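Local atomic coordinates of transcriptional repressor PadR (Bacillus cereus, PDB entry 6JYI), a protein that probably binds DNA as a PadR-family transcription factor, regulating gene expression as a two-subunit repressor. Residues A[28-32]-A[33-37]; A[43-46]-A[47-50]; A[135-138]-A[139-142]; A[144-148]-A[149-153]. One frame throughout, in Å; residues are numbered along the deposited sequence.

How the interactions relate
Each contact is local, within one continuous stretch. Interaction 1 is the most buried: at the end of helix 24-35 it joins apolar side chains and aromatic rings, and it also meets the second subunit. Interaction 2, partly buried, starts helix 46-55, relies on hydroxyl and water bonds, and touches interaction 1 through Phe31 and Ile46. Interaction 3 closes helix 114-142, with a buried Tyr139 side and an exposed charged side; Trp142 ties it to Asp33 of interaction 1. Interaction 4 opens helix 148-175 with a carboxylate, bonds interaction 3 through Ser153 and Tyr139, and like interaction 1 reaches the second subunit. Interactions 2 and 4 lie farthest apart, their centres about 26 Å from each other.

Interaction 1 (A[28-32]-A[33-37]); sequences KIVFE and DVFTH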
loop_
_atom_site.group_PDB
_atom_site.type_symbol
_atom_site.label_atom_id
_atom_site.label_comp_id
_atom_site.label_asym_id
_atom_site.label_seq_id
_atom_site.Cartn_x
_atom_site.Cartn_y
_atom_site.Cartn_z
ATOM N N LYS A 28 -5.685 6.918 -17.565
ATOM C CA LYS A 28 -6.543 6.874 -16.402
ATOM C C LYS A 28 -7.178 5.485 -16.168
ATOM O O LYS A 28 -7.253 5.001 -15.039
ATOM C CB LYS A 28 -7.627 7.959 -16.465
ATOM C CG LYS A 28 -7.063 9.351 -16.067
ATOM C CD LYS A 28 -8.028 10.507 -16.255
ATOM C CE LYS A 28 -9.218 10.420 -15.387
ATOM N NZ LYS A 28 -10.080 11.616 -15.520
ATOM N N ILE A 29 -7.666 4.854 -17.220
ATOM C CA ILE A 29 -8.347 3.572 -17.022
ATOM C C ILE A 29 -7.322 2.528 -16.576
ATOM O O ILE A 29 -7.603 1.783 -15.656
ATOM C CB ILE A 29 -9.137 3.113 -18.250
ATOM C CG1 ILE A 29 -10.073 4.231 -18.746
ATOM C CG2 ILE A 29 -9.984 1.867 -17.906
ATOM C CD1 ILE A 29 -11.449 4.318 -18.063
ATOM N N VAL A 30 -6.136 2.491 -17.184
ATOM C CA VAL A 30 -5.106 1.511 -16.744
ATOM C C VAL A 30 -4.762 1.728 -15.281
ATOM O O VAL A 30 -4.623 0.782 -14.514
ATOM C CB VAL A 30 -3.793 1.517 -17.543
ATOM C CG1 VAL A 30 -2.985 0.232 -17.148
ATOM C CG2 VAL A 30 -4.070 1.436 -18.991
ATOM N N PHE A 31 -4.673 2.992 -14.888
ATOM C CA PHE A 31 -4.456 3.327 -13.490
ATOM C C PHE A 31 -5.553 2.780 -12.571
ATOM O O PHE A 31 -5.255 2.191 -11.528
ATOM C CB PHE A 31 -4.378 4.833 -13.285
ATOM C CG PHE A 31 -3.012 5.333 -12.965
ATOM C CD1 PHE A 31 -2.602 5.408 -11.661
ATOM C CD2 PHE A 31 -2.140 5.697 -13.970
ATOM C CE1 PHE A 31 -1.374 5.842 -11.320
ATOM C CE2 PHE A 31 -0.862 6.159 -13.650
ATOM C CZ PHE A 31 -0.483 6.238 -12.305
ATOM N N GLU A 32 -6.807 2.978 -12.937
ATOM C CA GLU A 32 -7.891 2.539 -12.080
ATOM C C GLU A 32 -7.996 1.024 -12.057
ATOM O O GLU A 32 -8.393 0.444 -11.041
ATOM C CB GLU A 32 -9.246 3.044 -12.562
ATOM C CG GLU A 32 -9.407 4.523 -12.718
ATOM C CD GLU A 32 -10.714 4.869 -13.456
ATOM O OE1 GLU A 32 -11.370 3.947 -14.017
ATOM O OE2 GLU A 32 -11.077 6.066 -13.480
ATOM N N ASP A 33 -7.705 0.400 -13.194
ATOM C CA ASP A 33 -7.916 -1.036 -13.360
ATOM C C ASP A 33 -6.813 -1.871 -12.699
ATOM O O ASP A 33 -7.093 -2.927 -12.120
ATOM C CB ASP A 33 -7.941 -1.405 -14.862
ATOM C CG ASP A 33 -9.275 -1.091 -15.554
ATOM O OD1 ASP A 33 -10.291 -0.715 -14.901
ATOM O OD2 ASP A 33 -9.284 -1.246 -16.800
ATOM N N VAL A 34 -5.566 -1.409 -12.833
ATOM C CA VAL A 34 -4.369 -2.176 -12.520
ATOM C C VAL A 34 -3.590 -1.511 -11.385
ATOM O O VAL A 34 -3.389 -2.125 -10.330
ATOM C CB VAL A 34 -3.449 -2.276 -13.760
ATOM C CG1 VAL A 34 -2.100 -2.808 -13.398
ATOM C CG2 VAL A 34 -4.101 -3.101 -14.866
ATOM N N PHE A 35 -3.184 -0.254 -11.561
ATOM C CA PHE A 35 -2.271 0.386 -10.587
ATOM C C PHE A 35 -2.886 0.747 -9.229
ATOM O O PHE A 35 -2.165 0.899 -8.249
ATOM C CB PHE A 35 -1.539 1.590 -11.207
ATOM C CG PHE A 35 -0.556 1.216 -12.251
ATOM C CD1 PHE A 35 -0.928 1.040 -13.550
ATOM C CD2 PHE A 35 0.754 1.007 -11.946
ATOM C CE1 PHE A 35 0.008 0.690 -14.533
ATOM C CE2 PHE A 35 1.648 0.646 -12.944
ATOM C CZ PHE A 35 1.253 0.495 -14.223
ATOM N N THR A 36 -4.204 0.868 -9.143
ATOM C CA THR A 36 -4.889 1.015 -7.845
ATOM C C THR A 36 -4.507 -0.151 -6.880
ATOM O O THR A 36 -4.619 -0.020 -5.657
ATOM C CB THR A 36 -6.428 1.112 -8.054
ATOM O OG1 THR A 36 -7.131 1.366 -6.814
ATOM C CG2 THR A 36 -6.942 -0.144 -8.625
ATOM N N HIS A 37 -4.059 -1.280 -7.427
ATOM C CA HIS A 37 -3.767 -2.441 -6.601
ATOM C C HIS A 37 -2.335 -2.479 -6.098
ATOM O O HIS A 37 -2.058 -3.121 -5.073
ATOM C CB HIS A 37 -4.130 -3.736 -7.330
ATOM C CG HIS A 37 -5.594 -3.850 -7.617
ATOM N ND1 HIS A 37 -6.530 -4.109 -6.635
ATOM C CD2 HIS A 37 -6.287 -3.712 -8.772
ATOM C CE1 HIS A 37 -7.736 -4.136 -7.175
ATOM N NE2 HIS A 37 -7.619 -3.903 -8.472
#
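The rings of Phe31 and Phe35 meet obliquely, with centroids 5.4 Å apart and planes inclined at 34°. Of the Phe31 ring, the rim atom CD1 does the touching, 4.0 Å from Phe35 CB. Phe35 turns an edge to the backbone: its CD1 lies 3.8 Å from Val30 O, near the ring plane, while its CE1 sits 4.0 Å from Val30 CG1. Tyr107 of the second subunit meets the Phe35 ring edge-to-face, which brings the dimer partner up to this cluster. Asp33 O lies in plane at the edge of the His37 ring, which meets Tyr131 edge-to-face and bonds through ND1 to Tyr161 OH. Residues 28-35 belong to helix 24-35, the second helix of a winged helix-turn-helix fold, which packs on helix 8-19. Here the backbone widens into a pi-type turn: Thr36 N bonds to Phe31 O, five residues back, at 2.9 Å, whereas Asp33 N still bonds four back to Ile29 O at 2.8 Å. Asp33 and Ile29 point the same way, and the carboxylate atom OD2 lies 3.4 Å from Ile29 CG2. With Asp33 CG beside its own backbone N (chi1 -79°), the carboxylate lies alongside this methyl; OD2 is satisfied by a hydrogen bond from Trp142 NE1 of helix 114-142.

Interaction 2 (A[43-46]-A[47-50]); sequences FGMI and YPTL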
loop_
_atom_site.group_PDB
_atom_site.type_symbol
_atom_site.label_atom_id
_atom_site.label_comp_id
_atom_site.label_asym_id
_atom_site.label_seq_id
_atom_site.Cartn_x
_atom_site.Cartn_y
_atom_site.Cartn_z
ATOM N N PHE A 43 -3.799 8.952 -8.389
ATOM C CA PHE A 43 -4.738 8.988 -9.517
ATOM C C PHE A 43 -4.999 10.413 -9.942
ATOM O O PHE A 43 -4.957 10.732 -11.137
ATOM C CB PHE A 43 -6.062 8.300 -9.174
ATOM C CG PHE A 43 -7.086 8.358 -10.282
ATOM C CD1 PHE A 43 -7.025 7.469 -11.352
ATOM C CD2 PHE A 43 -8.118 9.290 -10.247
ATOM C CE1 PHE A 43 -7.981 7.506 -12.374
ATOM C CE2 PHE A 43 -9.082 9.331 -11.255
ATOM C CZ PHE A 43 -9.014 8.443 -12.322
ATOM N N GLY A 44 -5.259 11.261 -8.955
ATOM C CA GLY A 44 -5.610 12.673 -9.193
ATOM C C GLY A 44 -4.459 13.467 -9.786
ATOM O O GLY A 44 -4.663 14.530 -10.377
HETATM N N MSE A 45 -3.247 12.943 -9.636
HETATM C CA MSE A 45 -2.063 13.584 -10.188
HETATM C C MSE A 45 -1.691 13.178 -11.637
HETATM O O MSE A 45 -0.696 13.654 -12.142
HETATM C CB MSE A 45 -0.876 13.364 -9.242
HETATM C CG MSE A 45 -0.997 14.247 -7.966
HETATM SE SE MSE A 45 -1.174 16.203 -8.383
HETATM C CE MSE A 45 0.619 16.331 -9.141
ATOM N N ILE A 46 -2.508 12.360 -12.306
ATOM C CA ILE A 46 -2.193 11.918 -13.687
ATOM C C ILE A 46 -2.008 13.075 -14.664
ATOM O O ILE A 46 -0.984 13.172 -15.323
ATOM C CB ILE A 46 -3.246 10.891 -14.220
ATOM C CG1 ILE A 46 -3.096 9.576 -13.475
ATOM C CG2 ILE A 46 -3.089 10.633 -15.718
ATOM C CD1 ILE A 46 -4.170 8.549 -13.837
ATOM N N TYR A 47 -2.983 13.961 -14.788
ATOM C CA TYR A 47 -2.812 15.083 -15.730
ATOM C C TYR A 47 -1.680 16.053 -15.343
ATOM O O TYR A 47 -0.864 16.408 -16.199
ATOM C CB TYR A 47 -4.140 15.810 -16.019
ATOM C CG TYR A 47 -4.979 15.027 -16.991
ATOM C CD1 TYR A 47 -4.540 14.807 -18.306
ATOM C CD2 TYR A 47 -6.196 14.480 -16.607
ATOM C CE1 TYR A 47 -5.297 14.077 -19.209
ATOM C CE2 TYR A 47 -6.957 13.736 -17.511
ATOM C CZ TYR A 47 -6.487 13.526 -18.807
ATOM O OH TYR A 47 -7.224 12.791 -19.702
ATOM N N PRO A 48 -1.602 16.454 -14.061
ATOM C CA PRO A 48 -0.444 17.250 -13.624
ATOM C C PRO A 48 0.890 16.602 -13.958
ATOM O O PRO A 48 1.816 17.288 -14.394
ATOM C CB PRO A 48 -0.637 17.333 -12.099
ATOM C CG PRO A 48 -2.168 17.391 -11.963
ATOM C CD PRO A 48 -2.663 16.427 -13.030
ATOM N N THR A 49 0.987 15.288 -13.782
ATOM C CA THR A 49 2.214 14.560 -14.104
ATOM C C THR A 49 2.470 14.546 -15.614
ATOM O O THR A 49 3.603 14.752 -16.050
ATOM C CB THR A 49 2.190 13.120 -13.546
ATOM O OG1 THR A 49 2.041 13.171 -12.139
ATOM C CG2 THR A 49 3.514 12.347 -13.858
ATOM N N LEU A 50 1.424 14.322 -16.407
ATOM C CA LEU A 50 1.544 14.366 -17.853
ATOM C C LEU A 50 2.040 15.748 -18.311
ATOM O O LEU A 50 2.989 15.854 -19.093
ATOM C CB LEU A 50 0.205 14.020 -18.514
ATOM C CG LEU A 50 -0.219 12.557 -18.427
ATOM C CD1 LEU A 50 -1.710 12.377 -18.740
ATOM C CD2 LEU A 50 0.655 11.724 -19.350
HETATM O O HOH W 1 -5.481 14.199 -13.167
#
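Thr49 grips the carbonyl of Met45 twice. Its backbone N lies 2.9 Å from Met45 O, nearly on the line of the C=O bond, and its hydroxyl OG1 donates to the same Met45 O at 2.8 Å from 42° above the carbonyl plane. The torsion of Thr49 makes the second bond possible: OG1 stands beside the backbone N (chi1 -59°), and thus folds back over the preceding turn. One residue on, Leu50 N bonds to Ile46 O at 2.9 Å. A water donates to Gly44 O and accepts from Tyr47 N, the latter at 3.0 Å, bridging loop and first turn. This is the start of helix 46-55, the third helix of a winged helix-turn-helix fold and the one that occupies the recognition-helix position; its Thr49 and Leu50 side chains rest on helix 8-19. Residue 45 is selenomethionine, and its chain, kinked at two successive bonds, curls across the Pro48 ring at about a right angle. The contact is tight, CE lying 3.4 Å from Pro48 CB, with SE 3.9 Å from Pro48 CG. On the buried side Ile46 and Leu50 run side by side, Ile46 CG2 being 3.8 Å from Leu50 CD1.

Interaction 3 (A[135-138]-A[139-142]); sequences LRLK and YEKW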
loop_
_atom_site.group_PDB
_atom_site.type_symbol
_atom_site.label_atom_id
_atom_site.label_comp_id
_atom_site.label_asym_id
_atom_site.label_seq_id
_atom_site.Cartn_x
_atom_site.Cartn_y
_atom_site.Cartn_z
ATOM N N LEU A 135 -9.467 -8.035 -11.234
ATOM C CA LEU A 135 -8.083 -7.891 -11.659
ATOM C C LEU A 135 -7.683 -8.799 -12.811
ATOM O O LEU A 135 -7.050 -8.367 -13.753
ATOM C CB LEU A 135 -7.164 -8.121 -10.457
ATOM C CG LEU A 135 -5.768 -7.524 -10.467
ATOM C CD1 LEU A 135 -5.798 -6.061 -10.935
ATOM C CD2 LEU A 135 -5.165 -7.654 -9.082
ATOM N N ARG A 136 -8.075 -10.059 -12.722
ATOM C CA ARG A 136 -7.736 -11.053 -13.743
ATOM C C ARG A 136 -8.185 -10.539 -15.142
ATOM O O ARG A 136 -7.397 -10.407 -16.087
ATOM C CB ARG A 136 -8.382 -12.415 -13.363
ATOM C CG ARG A 136 -8.682 -12.592 -11.784
ATOM C CD ARG A 136 -9.110 -14.025 -11.342
ATOM N NE ARG A 136 -7.972 -14.880 -10.943
ATOM C CZ ARG A 136 -7.971 -15.762 -9.931
ATOM N NH1 ARG A 136 -9.037 -15.930 -9.148
ATOM N NH2 ARG A 136 -6.872 -16.475 -9.675
ATOM N N LEU A 137 -9.452 -10.203 -15.235
ATOM C CA LEU A 137 -10.046 -9.726 -16.484
ATOM C C LEU A 137 -9.381 -8.429 -17.004
ATOM O O LEU A 137 -9.136 -8.256 -18.209
ATOM C CB LEU A 137 -11.531 -9.520 -16.271
ATOM C CG LEU A 137 -12.419 -10.770 -16.468
ATOM C CD1 LEU A 137 -13.871 -10.341 -16.442
ATOM C CD2 LEU A 137 -12.102 -11.530 -17.764
ATOM N N LYS A 138 -9.045 -7.539 -16.085
ATOM C CA LYS A 138 -8.350 -6.308 -16.467
ATOM C C LYS A 138 -6.938 -6.545 -17.025
ATOM O O LYS A 138 -6.517 -5.835 -17.917
ATOM C CB LYS A 138 -8.319 -5.356 -15.285
ATOM C CG LYS A 138 -9.716 -4.940 -14.798
ATOM C CD LYS A 138 -10.606 -4.481 -15.924
ATOM C CE LYS A 138 -11.836 -3.756 -15.419
ATOM N NZ LYS A 138 -12.799 -3.631 -16.521
ATOM N N TYR A 139 -6.209 -7.539 -16.521
ATOM C CA TYR A 139 -4.879 -7.846 -17.097
ATOM C C TYR A 139 -4.999 -8.403 -18.519
ATOM O O TYR A 139 -4.177 -8.116 -19.362
ATOM C CB TYR A 139 -4.087 -8.810 -16.205
ATOM C CG TYR A 139 -3.215 -8.163 -15.167
ATOM C CD1 TYR A 139 -3.765 -7.490 -14.089
ATOM C CD2 TYR A 139 -1.837 -8.240 -15.250
ATOM C CE1 TYR A 139 -2.962 -6.940 -13.107
ATOM C CE2 TYR A 139 -1.019 -7.665 -14.280
ATOM C CZ TYR A 139 -1.593 -7.025 -13.211
ATOM O OH TYR A 139 -0.793 -6.463 -12.249
ATOM N N GLU A 140 -6.051 -9.167 -18.804
ATOM C CA GLU A 140 -6.285 -9.659 -20.163
ATOM C C GLU A 140 -6.646 -8.532 -21.147
ATOM O O GLU A 140 -6.354 -8.639 -22.335
ATOM C CB GLU A 140 -7.369 -10.753 -20.158
ATOM C CG GLU A 140 -6.952 -11.982 -19.317
ATOM C CD GLU A 140 -8.030 -13.074 -19.222
ATOM O OE1 GLU A 140 -9.238 -12.803 -19.451
ATOM O OE2 GLU A 140 -7.633 -14.221 -18.884
ATOM N N LYS A 141 -7.307 -7.482 -20.655
ATOM C CA LYS A 141 -7.601 -6.283 -21.433
ATOM C C LYS A 141 -6.330 -5.442 -21.684
ATOM O O LYS A 141 -6.044 -5.047 -22.812
ATOM C CB LYS A 141 -8.660 -5.436 -20.704
ATOM C CG LYS A 141 -8.990 -4.089 -21.389
ATOM C CD LYS A 141 -10.110 -3.306 -20.644
ATOM C CE LYS A 141 -10.434 -1.980 -21.353
ATOM N NZ LYS A 141 -11.279 -1.065 -20.523
ATOM N N TRP A 142 -5.558 -5.183 -20.634
ATOM C CA TRP A 142 -4.402 -4.266 -20.746
ATOM C C TRP A 142 -3.091 -4.902 -21.179
ATOM O O TRP A 142 -2.256 -4.213 -21.786
ATOM C CB TRP A 142 -4.191 -3.471 -19.450
ATOM C CG TRP A 142 -5.277 -2.460 -19.289
ATOM C CD1 TRP A 142 -6.269 -2.465 -18.347
ATOM C CD2 TRP A 142 -5.533 -1.320 -20.136
ATOM N NE1 TRP A 142 -7.099 -1.403 -18.529
ATOM C CE2 TRP A 142 -6.689 -0.685 -19.631
ATOM C CE3 TRP A 142 -4.891 -0.770 -21.245
ATOM C CZ2 TRP A 142 -7.207 0.485 -20.191
ATOM C CZ3 TRP A 142 -5.427 0.393 -21.823
ATOM C CH2 TRP A 142 -6.566 1.005 -21.283
#
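Leu135 and Tyr139 make a one-turn contact along the last turns of helix 114-142, on the side that faces helix 148-175. Both side chains point the same way, and Leu135 CD1 lies in the plane of the tyrosine ring at its edge, 3.7 Å from Tyr139 CE1. The ring edge also comes to the backbone, with Tyr139 CD1 at 3.4 Å from Leu135 O. Regular helical bonds set this spacing: Tyr139 N donates to Leu135 O at 3.0 Å, and Trp142 N to Lys138 O, also at 3.0 Å. The Trp142 side chain leans back on that carbonyl, its CD1 being 3.4 Å from Lys138 O; CG beside the backbone N (chi1 -71°) directs the indole there. On the exposed side, Leu137 and Glu140 cross, with Leu137 CD2 at 3.6 Å from Glu140 OE1. Tyr139 OH bonds to Ser153 OG of helix 148-175, while the Trp142 indole lies against helix 24-35, on Ile29 and Val30. The segment thereby joins the winged helix-turn-helix domain to the C-terminal helices, a division characteristic of PadR-family regulators, in which such helices build the dimer.

Interaction 4 (A[144-148]-A[149-153]); sequences VGITF and VEEIS
The backbone of Ile146 and Thr147 is extended, then turns helical at Phe148, and Glu151 N donates to Thr147 O at 3.0 Å. Gly145 precedes them with a positive phi of 87°. Glu150 OE1 accepts from Thr147 N, also at 3.0 Å; this resembles the side-chain-to-backbone half of a capping box at the start of helix 148-175, in the hairpin that follows helix 114-142. The amide meets the anti side of the carboxylate oxygen, 18° out of the carboxylate plane. Glu150 reaches it by an extended chain whose CG lies beside its own N (chi1 -66°). Its other oxygen, OE2, forms a salt bridge with Arg143, and Thr147 OG1 bonds to Asn110 of the second subunit, placing this helix start at the dimer contact. The Ile146 and Glu150 side chains run antiparallel past one another, Ile146 CG1 coming to 3.7 Å from Glu150 CB. Farther along, Phe148 and Ile152 cross, with Phe148 CE2 at 3.9 Å from Ile152 CD1. A water donates to both Gly145 O, at 2.8 Å, and Glu150 OE1, at 2.6 Å.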
loop_
_atom_site.group_PDB
_atom_site.type_symbol
_atom_site.label_atom_id
_atom_site.label_comp_id
_atom_site.label_asym_id
_atom_site.label_seq_id
_atom_site.Cartn_x
_atom_site.Cartn_y
_atom_site.Cartn_z
ATOM N N VAL A 144 -2.424 -7.748 -23.334
ATOM C CA VAL A 144 -2.529 -8.749 -24.368
ATOM C C VAL A 144 -1.056 -9.051 -24.699
ATOM O O VAL A 144 -0.207 -8.147 -24.864
ATOM C CB VAL A 144 -3.370 -8.310 -25.613
ATOM C CG1 VAL A 144 -4.562 -7.481 -25.190
ATOM C CG2 VAL A 144 -2.528 -7.566 -26.621
ATOM N N GLY A 145 -0.740 -10.313 -24.725
ATOM C CA GLY A 145 0.624 -10.719 -24.911
ATOM C C GLY A 145 1.335 -10.781 -23.579
ATOM O O GLY A 145 2.545 -10.742 -23.553
ATOM N N ILE A 146 0.590 -10.921 -22.482
ATOM C CA ILE A 146 1.200 -10.946 -21.157
ATOM C C ILE A 146 2.300 -11.989 -21.043
ATOM O O ILE A 146 2.153 -13.132 -21.506
ATOM C CB ILE A 146 0.137 -11.138 -20.041
ATOM C CG1 ILE A 146 0.764 -10.807 -18.693
ATOM C CG2 ILE A 146 -0.486 -12.549 -20.091
ATOM C CD1 ILE A 146 -0.206 -10.687 -17.566
ATOM N N THR A 147 3.415 -11.604 -20.447
ATOM C CA THR A 147 4.571 -12.497 -20.280
ATOM C C THR A 147 4.712 -13.009 -18.860
ATOM O O THR A 147 4.070 -12.508 -17.948
ATOM C CB THR A 147 5.883 -11.783 -20.578
ATOM O OG1 THR A 147 6.085 -10.744 -19.618
ATOM C CG2 THR A 147 5.890 -11.200 -21.939
ATOM N N PHE A 148 5.569 -14.022 -18.688
ATOM C CA PHE A 148 5.823 -14.614 -17.386
ATOM C C PHE A 148 6.070 -13.548 -16.308
ATOM O O PHE A 148 5.450 -13.598 -15.253
ATOM C CB PHE A 148 7.031 -15.572 -17.454
ATOM C CG PHE A 148 7.515 -16.042 -16.112
ATOM C CD1 PHE A 148 6.959 -17.167 -15.529
ATOM C CD2 PHE A 148 8.493 -15.361 -15.425
ATOM C CE1 PHE A 148 7.395 -17.606 -14.267
ATOM C CE2 PHE A 148 8.921 -15.792 -14.187
ATOM C CZ PHE A 148 8.380 -16.905 -13.608
ATOM N N VAL A 149 6.948 -12.579 -16.560
ATOM C CA VAL A 149 7.304 -11.619 -15.498
ATOM C C VAL A 149 6.123 -10.671 -15.183
ATOM O O VAL A 149 5.896 -10.332 -14.032
ATOM C CB VAL A 149 8.559 -10.824 -15.812
ATOM C CG1 VAL A 149 8.422 -10.080 -17.124
ATOM C CG2 VAL A 149 8.920 -9.857 -14.643
ATOM N N GLU A 150 5.412 -10.238 -16.215
ATOM C CA GLU A 150 4.208 -9.394 -16.033
ATOM C C GLU A 150 3.136 -10.104 -15.223
ATOM O O GLU A 150 2.407 -9.487 -14.449
ATOM C CB GLU A 150 3.634 -8.972 -17.377
ATOM C CG GLU A 150 4.577 -8.036 -18.153
ATOM C CD GLU A 150 4.059 -7.697 -19.539
ATOM O OE1 GLU A 150 3.500 -8.615 -20.186
ATOM O OE2 GLU A 150 4.282 -6.534 -19.999
ATOM N N GLU A 151 3.023 -11.403 -15.404
ATOM C CA GLU A 151 2.050 -12.167 -14.672
ATOM C C GLU A 151 2.378 -12.211 -13.161
ATOM O O GLU A 151 1.473 -12.401 -12.350
ATOM C CB GLU A 151 1.953 -13.583 -15.261
ATOM C CG GLU A 151 0.995 -14.515 -14.566
ATOM C CD GLU A 151 -0.442 -14.423 -15.057
ATOM O OE1 GLU A 151 -0.646 -13.924 -16.183
ATOM O OE2 GLU A 151 -1.357 -14.908 -14.315
ATOM N N ILE A 152 3.663 -12.037 -12.778
ATOM C CA ILE A 152 4.007 -12.045 -11.332
ATOM C C ILE A 152 3.219 -10.967 -10.569
ATOM O O ILE A 152 2.674 -11.252 -9.500
ATOM C CB ILE A 152 5.528 -11.930 -11.076
ATOM C CG1 ILE A 152 6.253 -13.087 -11.755
ATOM C CG2 ILE A 152 5.865 -11.867 -9.535
ATOM C CD1 ILE A 152 7.784 -13.006 -11.721
ATOM N N SER A 153 3.099 -9.764 -11.117
ATOM C CA SER A 153 2.359 -8.696 -10.407
ATOM C C SER A 153 0.932 -9.097 -10.135
ATOM O O SER A 153 0.431 -8.903 -9.033
ATOM C CB SER A 153 2.430 -7.308 -11.112
ATOM O OG SER A 153 1.837 -7.286 -12.385
HETATM O O HOH W 2 3.318 -8.164 -22.776
#